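PDB 2AZQ: catechol 1,2-dioxygenase from Pseudomonas putida, which probably cleaves the aromatic ring of catechol between its two hydroxyl-bearing carbons, using ferric iron and dioxygen to give cis,cis-muconate in the beta-ketoadipate pathway. Local coordinates for residues G66-A71 with Q202-E207; A157-T162 with R190-S195; R218-H223 with A241-L246; L234-N239 with D256-E261. All coordinates share one frame; numbering follows the deposited sequence.

Interaction 1: G66-A71 with Q202-E207; sequences GGRNEA and QGPTQE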
loop_
_atom_site.group_PDB
_atom_site.type_symbol
_atom_site.label_atom_id
_atom_site.label_comp_id
_atom_site.label_asym_id
_atom_site.label_seq_id
_atom_site.Cartn_x
_atom_site.Cartn_y
_atom_site.Cartn_z
ATOM N N GLY A 66 3.464 -3.367 1.199
ATOM C CA GLY A 66 2.506 -3.990 2.087
ATOM C C GLY A 66 2.993 -5.314 2.641
ATOM O O GLY A 66 2.946 -5.534 3.848
ATOM N N GLY A 67 3.461 -6.195 1.766
ATOM C CA GLY A 67 3.941 -7.501 2.198
ATOM C C GLY A 67 5.238 -7.605 3.011
ATOM O O GLY A 67 5.578 -8.697 3.442
ATOM N N ARG A 68 5.990 -6.521 3.179
ATOM C CA ARG A 68 7.208 -6.546 4.005
ATOM C C ARG A 68 6.741 -5.852 5.290
ATOM O O ARG A 68 7.393 -5.888 6.350
ATOM C CB ARG A 68 8.359 -5.741 3.355
ATOM C CG ARG A 68 9.082 -6.447 2.222
ATOM C CD ARG A 68 10.137 -7.417 2.751
ATOM N NE ARG A 68 10.370 -8.548 1.844
ATOM C CZ ARG A 68 11.210 -8.580 0.807
ATOM N NH1 ARG A 68 11.954 -7.520 0.495
ATOM N NH2 ARG A 68 11.304 -9.697 0.075
ATOM N N ASN A 69 5.574 -5.230 5.147
ATOM C CA ASN A 69 4.912 -4.482 6.199
ATOM C C ASN A 69 5.673 -3.205 6.602
ATOM O O ASN A 69 5.825 -2.916 7.781
ATOM C CB ASN A 69 4.687 -5.415 7.384
ATOM C CG ASN A 69 4.025 -6.752 6.952
ATOM O OD1 ASN A 69 3.206 -6.780 6.006
ATOM N ND2 ASN A 69 4.359 -7.851 7.653
ATOM N N GLU A 70 6.112 -2.429 5.607
ATOM C CA GLU A 70 6.872 -1.222 5.863
ATOM C C GLU A 70 6.137 0.092 5.588
ATOM O O GLU A 70 6.755 1.134 5.435
ATOM C CB GLU A 70 8.169 -1.253 5.056
ATOM C CG GLU A 70 9.040 -2.459 5.313
ATOM C CD GLU A 70 10.419 -2.310 4.694
ATOM O OE1 GLU A 70 10.503 -1.626 3.659
ATOM O OE2 GLU A 70 11.399 -2.889 5.217
ATOM N N ALA A 71 4.821 0.051 5.542
ATOM C CA ALA A 71 4.051 1.248 5.281
ATOM C C ALA A 71 4.319 2.325 6.334
ATOM O O ALA A 71 4.352 3.520 6.018
ATOM C CB ALA A 71 2.568 0.900 5.237
ATOM N N GLN A 202 17.568 -4.151 1.155
ATOM C CA GLN A 202 16.885 -4.760 0.024
ATOM C C GLN A 202 15.388 -4.768 0.302
ATOM O O GLN A 202 14.677 -5.681 -0.099
ATOM C CB GLN A 202 17.415 -6.186 -0.199
ATOM C CG GLN A 202 17.392 -7.060 1.051
ATOM C CD GLN A 202 18.197 -8.347 0.882
ATOM O OE1 GLN A 202 19.368 -8.306 0.495
ATOM N NE2 GLN A 202 17.578 -9.493 1.188
ATOM N N GLY A 203 14.926 -3.746 1.019
ATOM C CA GLY A 203 13.520 -3.627 1.348
ATOM C C GLY A 203 12.861 -2.513 0.553
ATOM O O GLY A 203 13.549 -1.636 0.013
ATOM N N PRO A 204 11.522 -2.478 0.522
ATOM C CA PRO A 204 10.742 -1.476 -0.210
ATOM C C PRO A 204 11.061 -0.023 0.155
ATOM O O PRO A 204 11.194 0.835 -0.731
ATOM C CB PRO A 204 9.295 -1.854 0.130
ATOM C CG PRO A 204 9.390 -3.343 0.387
ATOM C CD PRO A 204 10.618 -3.359 1.276
ATOM N N THR A 205 11.162 0.259 1.449
ATOM C CA THR A 205 11.462 1.612 1.892
ATOM C C THR A 205 12.780 2.146 1.306
ATOM O O THR A 205 12.826 3.199 0.664
ATOM C CB THR A 205 11.527 1.666 3.409
ATOM O OG1 THR A 205 10.275 1.211 3.940
ATOM C CG2 THR A 205 11.821 3.078 3.886
ATOM N N GLN A 206 13.854 1.406 1.512
ATOM C CA GLN A 206 15.149 1.818 1.009
ATOM C C GLN A 206 15.169 1.904 -0.519
ATOM O O GLN A 206 15.803 2.785 -1.091
ATOM C CB GLN A 206 16.237 0.846 1.495
ATOM C CG GLN A 206 17.615 1.311 1.146
ATOM C CD GLN A 206 17.880 2.708 1.696
ATOM O OE1 GLN A 206 18.302 3.607 0.965
ATOM N NE2 GLN A 206 17.633 2.893 2.998
ATOM N N GLU A 207 14.479 1.007 -1.209
ATOM C CA GLU A 207 14.546 1.117 -2.650
ATOM C C GLU A 207 13.924 2.435 -3.050
ATOM O O GLU A 207 14.366 3.037 -4.034
ATOM C CB GLU A 207 13.926 -0.097 -3.368
ATOM C CG GLU A 207 12.554 0.046 -3.913
ATOM C CD GLU A 207 12.038 -1.283 -4.473
ATOM O OE1 GLU A 207 12.004 -2.288 -3.716
ATOM O OE2 GLU A 207 11.652 -1.332 -5.663
#
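Two flat groups of segment 66-71, the Arg68 guanidinium and the Glu70 carboxylate, meet the start of helix 204-212. Gln202 O and Gly203 CA lie at the edge of the guanidinium, near its plane, with Arg68 NH1 3.3 Å from Gln202 O. Pro204 CD stands oblique to that group. Thr205 N donates to Glu70 OE1 at 3.0 Å, arriving almost in line with the C-O bond, and its N-H points straight at the oxygen (167°). Thr205 OG1 gives the same oxygen a second bond of 2.9 Å, from well above the carboxylate plane. A backbone and a side-chain donor of one residue thus hold that one oxygen. Glu70 extends beyond CG, which carries the acid over to these donors.

Pro204 touches both long side chains and crosses each at about a right angle. Its CD lies 3.6 Å from Arg68 CG; the CB-CG part of Arg68 packs on the proline ring, and the bend at chi2 (-82°) turns the chain past it toward Gln202. Leu65 of helix 52-68 touches both Glu70 and Pro204.

Gly203 is the N-cap of helix 204-212, and Glu70 accepts one of the backbone N-H groups of its first turn; a negative charge there would probably suit the helix end. On the other segment, helix 52-68 finishes in a Schellman motif at Asn69, beside Asn63 of the second subunit. The arrangement is a side-chain acceptor at a helix N-terminus, joining the helical N-terminal region of this intradiol dioxygenase to its catalytic part, close to the phospholipid pocket that includes Glu207.

Interaction 2: A157-T162 with R190-S195; sequences ANTQGT and RSIVPS
Asn158 O is gripped by two backbone N-H groups that reach it from opposite faces of its plane. Ser195 N reaches Asn158 O across the contact at 3.3 Å, and Gly161 N reaches it at 2.8 Å, closing the type I turn that runs from Asn158 to Gly161. The next carbonyl, Thr159 O, takes the hydroxyl of the same serine: Ser195 OG donates to it at 2.8 Å from above the carbonyl plane. That hydroxyl lies anti to its own carbonyl carbon (chi1 -57°), beside the backbone N, so both donors of Ser195 face the turn together.

Inside the turn the Asn158 side chain folds back, and its OD1 accepts a nearly straight bond of 2.9 Å from Thr162 N, plus a weak one from Gln160 N. Gly161 has a positive phi of 77°, a conformation that suits glycine, and its CA packs on Ser195 CB.

Packing contacts flank this polar centre. Thr159 CG2 crosses the end of Ile192 at about a right angle, 3.9 Å from Ile192 CD1, while Pro194 CB rests against Ala157 O. Pro194 also leans on Met133 and His156. An alanine in place of Ser195 would probably leave Thr159 O without its hydroxyl donor and set that side of the turn freer to shift.

The chain runs on to iron ligands from both segments: Tyr163 directly follows Thr162, and Tyr197 comes two residues after Ser195. Pinning one turn by its carbonyls probably helps to hold together the two chain regions that deliver the tyrosine ligands, with mostly backbone acceptors doing the work.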
loop_
_atom_site.group_PDB
_atom_site.type_symbol
_atom_site.label_atom_id
_atom_site.label_comp_id
_atom_site.label_asym_id
_atom_site.label_seq_id
_atom_site.Cartn_x
_atom_site.Cartn_y
_atom_site.Cartn_z
ATOM N N ALA A 157 16.716 -0.414 20.433
ATOM C CA ALA A 157 17.463 -1.453 19.745
ATOM C C ALA A 157 18.635 -1.949 20.578
ATOM O O ALA A 157 19.042 -1.320 21.545
ATOM C CB ALA A 157 17.961 -0.945 18.423
ATOM N N ASN A 158 19.158 -3.105 20.191
ATOM C CA ASN A 158 20.289 -3.698 20.862
ATOM C C ASN A 158 21.585 -3.289 20.115
ATOM O O ASN A 158 21.543 -2.423 19.226
ATOM C CB ASN A 158 20.099 -5.215 20.925
ATOM C CG ASN A 158 20.171 -5.890 19.567
ATOM O OD1 ASN A 158 20.223 -5.245 18.525
ATOM N ND2 ASN A 158 20.169 -7.210 19.584
ATOM N N THR A 159 22.732 -3.883 20.457
ATOM C CA THR A 159 23.970 -3.485 19.790
ATOM C C THR A 159 24.012 -3.848 18.298
ATOM O O THR A 159 24.746 -3.218 17.555
ATOM C CB THR A 159 25.218 -4.041 20.501
ATOM O OG1 THR A 159 25.255 -5.460 20.357
ATOM C CG2 THR A 159 25.192 -3.706 21.965
ATOM N N GLN A 160 23.246 -4.839 17.847
ATOM C CA GLN A 160 23.223 -5.167 16.410
ATOM C C GLN A 160 22.271 -4.147 15.771
ATOM O O GLN A 160 22.088 -4.096 14.536
ATOM C CB GLN A 160 22.634 -6.545 16.131
ATOM C CG GLN A 160 23.415 -7.745 16.579
ATOM C CD GLN A 160 22.466 -8.929 16.813
ATOM O OE1 GLN A 160 21.679 -9.306 15.911
ATOM N NE2 GLN A 160 22.513 -9.506 18.033
ATOM N N GLY A 161 21.639 -3.355 16.626
ATOM C CA GLY A 161 20.724 -2.361 16.116
ATOM C C GLY A 161 19.366 -2.890 15.680
ATOM O O GLY A 161 18.843 -2.434 14.669
ATOM N N THR A 162 18.799 -3.844 16.412
ATOM C CA THR A 162 17.473 -4.335 16.048
ATOM C C THR A 162 16.610 -4.338 17.288
ATOM O O THR A 162 17.121 -4.202 18.397
ATOM C CB THR A 162 17.464 -5.779 15.454
ATOM O OG1 THR A 162 17.720 -6.734 16.485
ATOM C CG2 THR A 162 18.497 -5.919 14.361
ATOM N N ARG A 190 18.797 -0.022 34.165
ATOM C CA ARG A 190 20.112 -0.601 33.859
ATOM C C ARG A 190 19.933 -1.296 32.503
ATOM O O ARG A 190 19.105 -2.191 32.363
ATOM C CB ARG A 190 20.503 -1.604 34.974
ATOM C CG ARG A 190 21.935 -2.210 34.927
ATOM C CD ARG A 190 22.084 -3.250 33.828
ATOM N NE ARG A 190 23.433 -3.824 33.694
ATOM C CZ ARG A 190 24.082 -4.509 34.636
ATOM N NH1 ARG A 190 23.521 -4.722 35.815
ATOM N NH2 ARG A 190 25.275 -5.026 34.369
ATOM N N SER A 191 20.683 -0.877 31.495
ATOM C CA SER A 191 20.506 -1.490 30.183
ATOM C C SER A 191 21.800 -1.484 29.339
ATOM O O SER A 191 22.895 -1.736 29.873
ATOM C CB SER A 191 19.349 -0.768 29.470
ATOM O OG SER A 191 18.992 -1.369 28.239
ATOM N N ILE A 192 21.673 -1.255 28.029
ATOM C CA ILE A 192 22.840 -1.182 27.149
ATOM C C ILE A 192 22.694 -0.112 26.070
ATOM O O ILE A 192 21.601 0.157 25.570
ATOM C CB ILE A 192 23.152 -2.527 26.447
ATOM C CG1 ILE A 192 22.046 -2.887 25.452
ATOM C CG2 ILE A 192 23.335 -3.629 27.487
ATOM C CD1 ILE A 192 22.378 -4.075 24.612
ATOM N N VAL A 193 23.801 0.519 25.719
ATOM C CA VAL A 193 23.760 1.553 24.696
ATOM C C VAL A 193 23.258 0.942 23.396
ATOM O O VAL A 193 23.847 0.008 22.893
ATOM C CB VAL A 193 25.158 2.174 24.508
ATOM C CG1 VAL A 193 25.137 3.107 23.351
ATOM C CG2 VAL A 193 25.568 2.899 25.786
ATOM N N PRO A 194 22.152 1.461 22.846
ATOM C CA PRO A 194 21.560 0.960 21.601
ATOM C C PRO A 194 22.289 1.473 20.400
ATOM O O PRO A 194 22.962 2.468 20.472
ATOM C CB PRO A 194 20.144 1.521 21.662
ATOM C CG PRO A 194 20.409 2.896 22.201
ATOM C CD PRO A 194 21.333 2.565 23.387
ATOM N N SER A 195 22.154 0.803 19.272
ATOM C CA SER A 195 22.824 1.291 18.077
ATOM C C SER A 195 21.822 1.944 17.140
ATOM O O SER A 195 20.601 1.660 17.184
ATOM C CB SER A 195 23.516 0.150 17.330
ATOM O OG SER A 195 24.423 -0.496 18.188
#

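Interaction 3: R218-H223 with A241-L246; sequences RPAHVH and AGDKYL. With FE (Fe (III) ion), chain B.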
loop_
_atom_site.group_PDB
_atom_site.type_symbol
_atom_site.label_atom_id
_atom_site.label_comp_id
_atom_site.label_asym_id
_atom_site.label_seq_id
_atom_site.Cartn_x
_atom_site.Cartn_y
_atom_site.Cartn_z
ATOM N N ARG A 218 19.139 6.014 10.993
ATOM C CA ARG A 218 18.667 6.771 12.154
ATOM C C ARG A 218 19.734 6.752 13.258
ATOM O O ARG A 218 20.531 5.837 13.333
ATOM C CB ARG A 218 17.381 6.186 12.720
ATOM C CG ARG A 218 16.204 6.208 11.780
ATOM C CD ARG A 218 14.959 6.120 12.598
ATOM N NE ARG A 218 15.018 7.135 13.639
ATOM C CZ ARG A 218 14.187 7.202 14.668
ATOM N NH1 ARG A 218 13.205 6.298 14.799
ATOM N NH2 ARG A 218 14.377 8.144 15.592
ATOM N N PRO A 219 19.780 7.788 14.107
ATOM C CA PRO A 219 20.742 7.889 15.217
ATOM C C PRO A 219 20.323 6.953 16.351
ATOM O O PRO A 219 19.168 6.553 16.443
ATOM C CB PRO A 219 20.604 9.349 15.663
ATOM C CG PRO A 219 19.989 10.025 14.446
ATOM C CD PRO A 219 18.961 9.005 14.064
ATOM N N ALA A 220 21.261 6.621 17.222
ATOM C CA ALA A 220 20.939 5.785 18.370
ATOM C C ALA A 220 19.915 6.566 19.233
ATOM O O ALA A 220 20.104 7.756 19.546
ATOM C CB ALA A 220 22.195 5.492 19.165
ATOM N N HIS A 221 18.830 5.909 19.615
ATOM C CA HIS A 221 17.834 6.579 20.408
ATOM C C HIS A 221 17.088 5.625 21.333
ATOM O O HIS A 221 17.354 4.430 21.334
ATOM C CB HIS A 221 16.852 7.306 19.482
ATOM C CG HIS A 221 16.197 6.406 18.478
ATOM N ND1 HIS A 221 16.797 6.054 17.289
ATOM C CD2 HIS A 221 15.030 5.717 18.531
ATOM C CE1 HIS A 221 16.031 5.186 16.657
ATOM N NE2 HIS A 221 14.955 4.965 17.388
ATOM N N VAL A 222 16.183 6.174 22.143
ATOM C CA VAL A 222 15.403 5.358 23.058
ATOM C C VAL A 222 13.993 5.895 22.979
ATOM O O VAL A 222 13.774 7.079 23.137
ATOM C CB VAL A 222 15.930 5.456 24.549
ATOM C CG1 VAL A 222 15.261 4.435 25.397
ATOM C CG2 VAL A 222 17.407 5.265 24.597
ATOM N N HIS A 223 13.022 5.047 22.697
ATOM C CA HIS A 223 11.608 5.507 22.593
ATOM C C HIS A 223 10.845 5.591 23.937
ATOM O O HIS A 223 11.027 4.758 24.832
ATOM C CB HIS A 223 10.837 4.525 21.694
ATOM C CG HIS A 223 11.357 4.405 20.296
ATOM N ND1 HIS A 223 11.010 5.271 19.282
ATOM C CD2 HIS A 223 12.204 3.504 19.747
ATOM C CE1 HIS A 223 11.625 4.909 18.169
ATOM N NE2 HIS A 223 12.357 3.839 18.426
ATOM N N ALA A 241 23.855 11.800 22.236
ATOM C CA ALA A 241 24.754 12.844 21.768
ATOM C C ALA A 241 25.976 12.267 21.055
ATOM O O ALA A 241 26.490 11.235 21.458
ATOM C CB ALA A 241 25.178 13.708 22.920
ATOM N N GLY A 242 26.406 12.912 19.972
ATOM C CA GLY A 242 27.596 12.469 19.261
ATOM C C GLY A 242 27.412 11.540 18.083
ATOM O O GLY A 242 28.357 11.277 17.338
ATOM N N ASP A 243 26.197 11.037 17.904
ATOM C CA ASP A 243 25.907 10.134 16.799
ATOM C C ASP A 243 26.058 10.901 15.477
ATOM O O ASP A 243 25.592 12.037 15.348
ATOM C CB ASP A 243 24.472 9.621 16.924
ATOM C CG ASP A 243 24.193 8.423 16.045
ATOM O OD1 ASP A 243 24.315 7.294 16.547
ATOM O OD2 ASP A 243 23.852 8.607 14.858
ATOM N N LYS A 244 26.724 10.269 14.515
ATOM C CA LYS A 244 26.928 10.820 13.180
ATOM C C LYS A 244 25.639 11.409 12.611
ATOM O O LYS A 244 25.661 12.478 11.974
ATOM C CB LYS A 244 27.371 9.716 12.222
ATOM C CG LYS A 244 28.770 9.809 11.693
ATOM C CD LYS A 244 28.957 8.776 10.583
ATOM C CE LYS A 244 30.391 8.753 10.047
ATOM N NZ LYS A 244 30.544 7.782 8.914
ATOM N N TYR A 245 24.523 10.700 12.822
ATOM C CA TYR A 245 23.234 11.135 12.281
ATOM C C TYR A 245 22.283 11.982 13.139
ATOM O O TYR A 245 21.163 12.284 12.698
ATOM C CB TYR A 245 22.483 9.930 11.752
ATOM C CG TYR A 245 23.227 9.242 10.660
ATOM C CD1 TYR A 245 24.134 8.211 10.939
ATOM C CD2 TYR A 245 23.068 9.646 9.339
ATOM C CE1 TYR A 245 24.860 7.599 9.922
ATOM C CE2 TYR A 245 23.791 9.039 8.310
ATOM C CZ TYR A 245 24.678 8.020 8.611
ATOM O OH TYR A 245 25.355 7.419 7.589
ATOM N N LEU A 246 22.746 12.363 14.340
ATOM C CA LEU A 246 21.984 13.171 15.279
ATOM C C LEU A 246 21.085 14.158 14.546
ATOM O O LEU A 246 19.892 14.229 14.795
ATOM C CB LEU A 246 22.925 13.960 16.175
ATOM C CG LEU A 246 22.683 13.838 17.680
ATOM C CD1 LEU A 246 23.283 15.058 18.386
ATOM C CD2 LEU A 246 21.181 13.728 17.970
HETATM FE FE FE B . 13.338 3.307 16.765
#
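Asp243 faces Pro219 and Ala220 with its carboxylate, because CG stands anti to the backbone N (chi1 -165°). Ala220 N gives Asp243 OD1 a straight bond of 3.2 Å, although the donor stands well above the carboxylate plane. Asp243 OD2 turns back to its own loop and accepts from Tyr245 N at 3.0 Å on the anti side, the bond of an Asx turn; it also lies against Pro219 CA and CB. One acid therefore shapes its turn and holds the other segment at the same time. An alanine here would probably leave Ala220 N and Tyr245 N without their acceptor and the two loops less firmly joined.

Pro219 fits between Asp243 and Tyr245. Its CG packs 3.7 Å from Tyr245 CB, while the tyrosine ring, with CG anti to the carbonyl carbon, swings away from the proline to meet His215.

The strand beyond carries the metal. His221 CG sits between its backbone N and carbonyl carbon (chi1 56°), which folds the ring back along the chain until His221 ND1 donates to Pro219 O at 2.6 Å, in the ring plane. His221 NE2 is thereby aimed at the iron, which it binds at 2.4 Å, and His223 NE2 binds it at 2.0 Å. Arg218, bent at chi3, lays its guanidinium over one face of the His221 ring, NH2 standing 3.5 Å above the plane; Gln237 OE1 accepts from that NH2.

Tyr163 and Tyr197 complete the ferric site. Asp243 is thus a third-shell residue: it steadies the Pro219-Ala220 backbone, whose carbonyl in turn fixes the rotation of a histidine ligand and is likely to polarise its imidazole.

Interaction 4: L234-N239 with D256-E261; sequences LTTQIN and DGLIGE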
loop_
_atom_site.group_PDB
_atom_site.type_symbol
_atom_site.label_atom_id
_atom_site.label_comp_id
_atom_site.label_asym_id
_atom_site.label_seq_id
_atom_site.Cartn_x
_atom_site.Cartn_y
_atom_site.Cartn_z
ATOM N N LEU A 234 2.436 11.461 26.381
ATOM C CA LEU A 234 3.527 11.983 25.534
ATOM C C LEU A 234 4.332 10.873 24.844
ATOM O O LEU A 234 4.687 9.876 25.465
ATOM C CB LEU A 234 4.431 12.884 26.394
ATOM C CG LEU A 234 5.757 13.603 26.083
ATOM C CD1 LEU A 234 6.906 12.648 26.169
ATOM C CD2 LEU A 234 5.702 14.317 24.760
ATOM N N THR A 235 4.564 11.040 23.541
ATOM C CA THR A 235 5.328 10.089 22.758
ATOM C C THR A 235 6.561 10.882 22.412
ATOM O O THR A 235 6.453 11.966 21.850
ATOM C CB THR A 235 4.590 9.702 21.477
ATOM O OG1 THR A 235 3.385 9.046 21.836
ATOM C CG2 THR A 235 5.410 8.748 20.607
ATOM N N THR A 236 7.731 10.359 22.765
ATOM C CA THR A 236 8.964 11.068 22.474
ATOM C C THR A 236 10.160 10.107 22.422
ATOM O O THR A 236 10.009 8.899 22.646
ATOM C CB THR A 236 9.216 12.158 23.552
ATOM O OG1 THR A 236 10.305 12.996 23.146
ATOM C CG2 THR A 236 9.542 11.510 24.909
ATOM N N GLN A 237 11.336 10.652 22.118
ATOM C CA GLN A 237 12.585 9.885 22.030
ATOM C C GLN A 237 13.688 10.662 22.735
ATOM O O GLN A 237 13.552 11.867 22.954
ATOM C CB GLN A 237 13.050 9.704 20.555
ATOM C CG GLN A 237 12.271 8.725 19.693
ATOM C CD GLN A 237 12.791 8.591 18.233
ATOM O OE1 GLN A 237 13.954 8.879 17.935
ATOM N NE2 GLN A 237 11.921 8.112 17.331
ATOM N N ILE A 238 14.759 9.967 23.111
ATOM C CA ILE A 238 15.965 10.620 23.634
ATOM C C ILE A 238 16.953 10.232 22.519
ATOM O O ILE A 238 17.066 9.048 22.212
ATOM C CB ILE A 238 16.535 9.997 24.967
ATOM C CG1 ILE A 238 15.607 10.260 26.153
ATOM C CG2 ILE A 238 17.926 10.557 25.269
ATOM C CD1 ILE A 238 16.109 9.592 27.463
ATOM N N ASN A 239 17.612 11.193 21.868
ATOM C CA ASN A 239 18.620 10.850 20.859
ATOM C C ASN A 239 19.972 11.001 21.525
ATOM O O ASN A 239 20.213 12.002 22.194
ATOM C CB ASN A 239 18.616 11.819 19.706
ATOM C CG ASN A 239 17.359 11.792 18.946
ATOM O OD1 ASN A 239 17.000 10.769 18.372
ATOM N ND2 ASN A 239 16.663 12.923 18.921
ATOM N N ASP A 256 15.350 19.825 19.158
ATOM C CA ASP A 256 16.048 20.474 20.253
ATOM C C ASP A 256 15.376 20.126 21.569
ATOM O O ASP A 256 14.145 20.085 21.674
ATOM C CB ASP A 256 16.080 21.987 20.055
ATOM C CG ASP A 256 17.280 22.420 19.260
ATOM O OD1 ASP A 256 18.405 22.241 19.781
ATOM O OD2 ASP A 256 17.115 22.907 18.116
ATOM N N GLY A 257 16.193 19.849 22.573
ATOM C CA GLY A 257 15.644 19.512 23.865
ATOM C C GLY A 257 15.377 18.035 23.962
ATOM O O GLY A 257 14.871 17.562 24.978
ATOM N N LEU A 258 15.719 17.308 22.902
ATOM C CA LEU A 258 15.505 15.871 22.861
ATOM C C LEU A 258 16.812 15.100 22.766
ATOM O O LEU A 258 16.834 13.880 22.552
ATOM C CB LEU A 258 14.563 15.497 21.699
ATOM C CG LEU A 258 13.085 15.762 22.006
ATOM C CD1 LEU A 258 12.169 15.160 20.914
ATOM C CD2 LEU A 258 12.771 15.154 23.366
ATOM N N ILE A 259 17.907 15.819 22.942
ATOM C CA ILE A 259 19.215 15.188 22.876
ATOM C C ILE A 259 19.758 14.821 24.250
ATOM O O ILE A 259 19.856 15.653 25.132
ATOM C CB ILE A 259 20.214 16.086 22.114
ATOM C CG1 ILE A 259 19.667 16.322 20.713
ATOM C CG2 ILE A 259 21.586 15.428 22.031
ATOM C CD1 ILE A 259 20.654 16.907 19.768
ATOM N N GLY A 260 20.073 13.547 24.424
ATOM C CA GLY A 260 20.600 13.085 25.683
ATOM C C GLY A 260 22.093 13.293 25.684
ATOM O O GLY A 260 22.766 13.111 24.671
ATOM N N GLU A 261 22.616 13.710 26.823
ATOM C CA GLU A 261 24.044 13.936 26.955
ATOM C C GLU A 261 24.563 12.709 27.698
ATOM O O GLU A 261 24.269 12.489 28.878
ATOM C CB GLU A 261 24.302 15.218 27.746
ATOM C CG GLU A 261 25.721 15.711 27.647
ATOM C CD GLU A 261 26.156 15.899 26.191
ATOM O OE1 GLU A 261 25.458 16.663 25.460
ATOM O OE2 GLU A 261 27.192 15.282 25.795
#
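The first torsions bring Thr236 and Leu258 together: the threonine hydroxyl is anti to its backbone N (chi1 -171°), and Leu258 CG is anti to its carbonyl carbon (chi1 -78°) with the chain stretched out from there. This carries the isobutyl end to the neighbouring strand, where Leu258 CD2 comes to 3.3 Å from Thr236 OG1 and 3.4 Å from Gln237 O. The hydroxyl has a weak hydrogen bond to Pro102 O as one possible partner; the leucine, a hydrocarbon, packs beside it. Two residues further along, Ile238 CG2, anti to its own N, lies against the backbone of Gly260, 3.7 Å from its CA.

Asn239 provides the backbone join. Asn239 N points its hydrogen almost straight at Leu258 O (2.9 Å), while Asn239 O accepts from Gly260 N at 2.7 Å. Bonding to the residues before and after Ile259 in this way is the signature of a parallel bridge, and Asn239 pairs with Ile259 across it. Each carbonyl also collects a CA-H...O contact, Ile238 CA to Leu258 O and Ile259 CA to Asn239 O, the second at 3.4 Å. The side chains of Asn239 and Ile259 lie on the same face of the sheet, Asn239 against Thr254 and Ile259 against Leu246 and Trp247.

The bridge starts the parallel pairing of strand 234-240 with strand 259-265. On its other edge strand 234-240 runs antiparallel to strand 217-227, where Gln237 packs on the iron ligands His221 and His223. Strand 259-265 passes the sheet on to strand 281-289, where Leu284 and Phe286 touch Ile238, and Phe288 touches Thr236.

In the fold
Interactions 2, 3 and 4 all belong to the catalytic sheet, whereas interaction 1 lies about 22 to 27 Å from them between centres and joins helices beside the second subunit and the lipid. Interactions 3 and 4 share the most: strands 217-227 and 234-240 are neighbours, their segments alternate along the chain, and Val222 N probably bonds to Ile238 O. Interaction 2 touches interaction 3 where Pro194 packs on Ala220 and His221. The chemistry follows the place. Carboxylates take backbone N-H groups in 1 and 3, turn carbonyls are held in 2, and strand pairing dominates 4. Contacts 1, 2 and 4 are largely buried, 3 only partly.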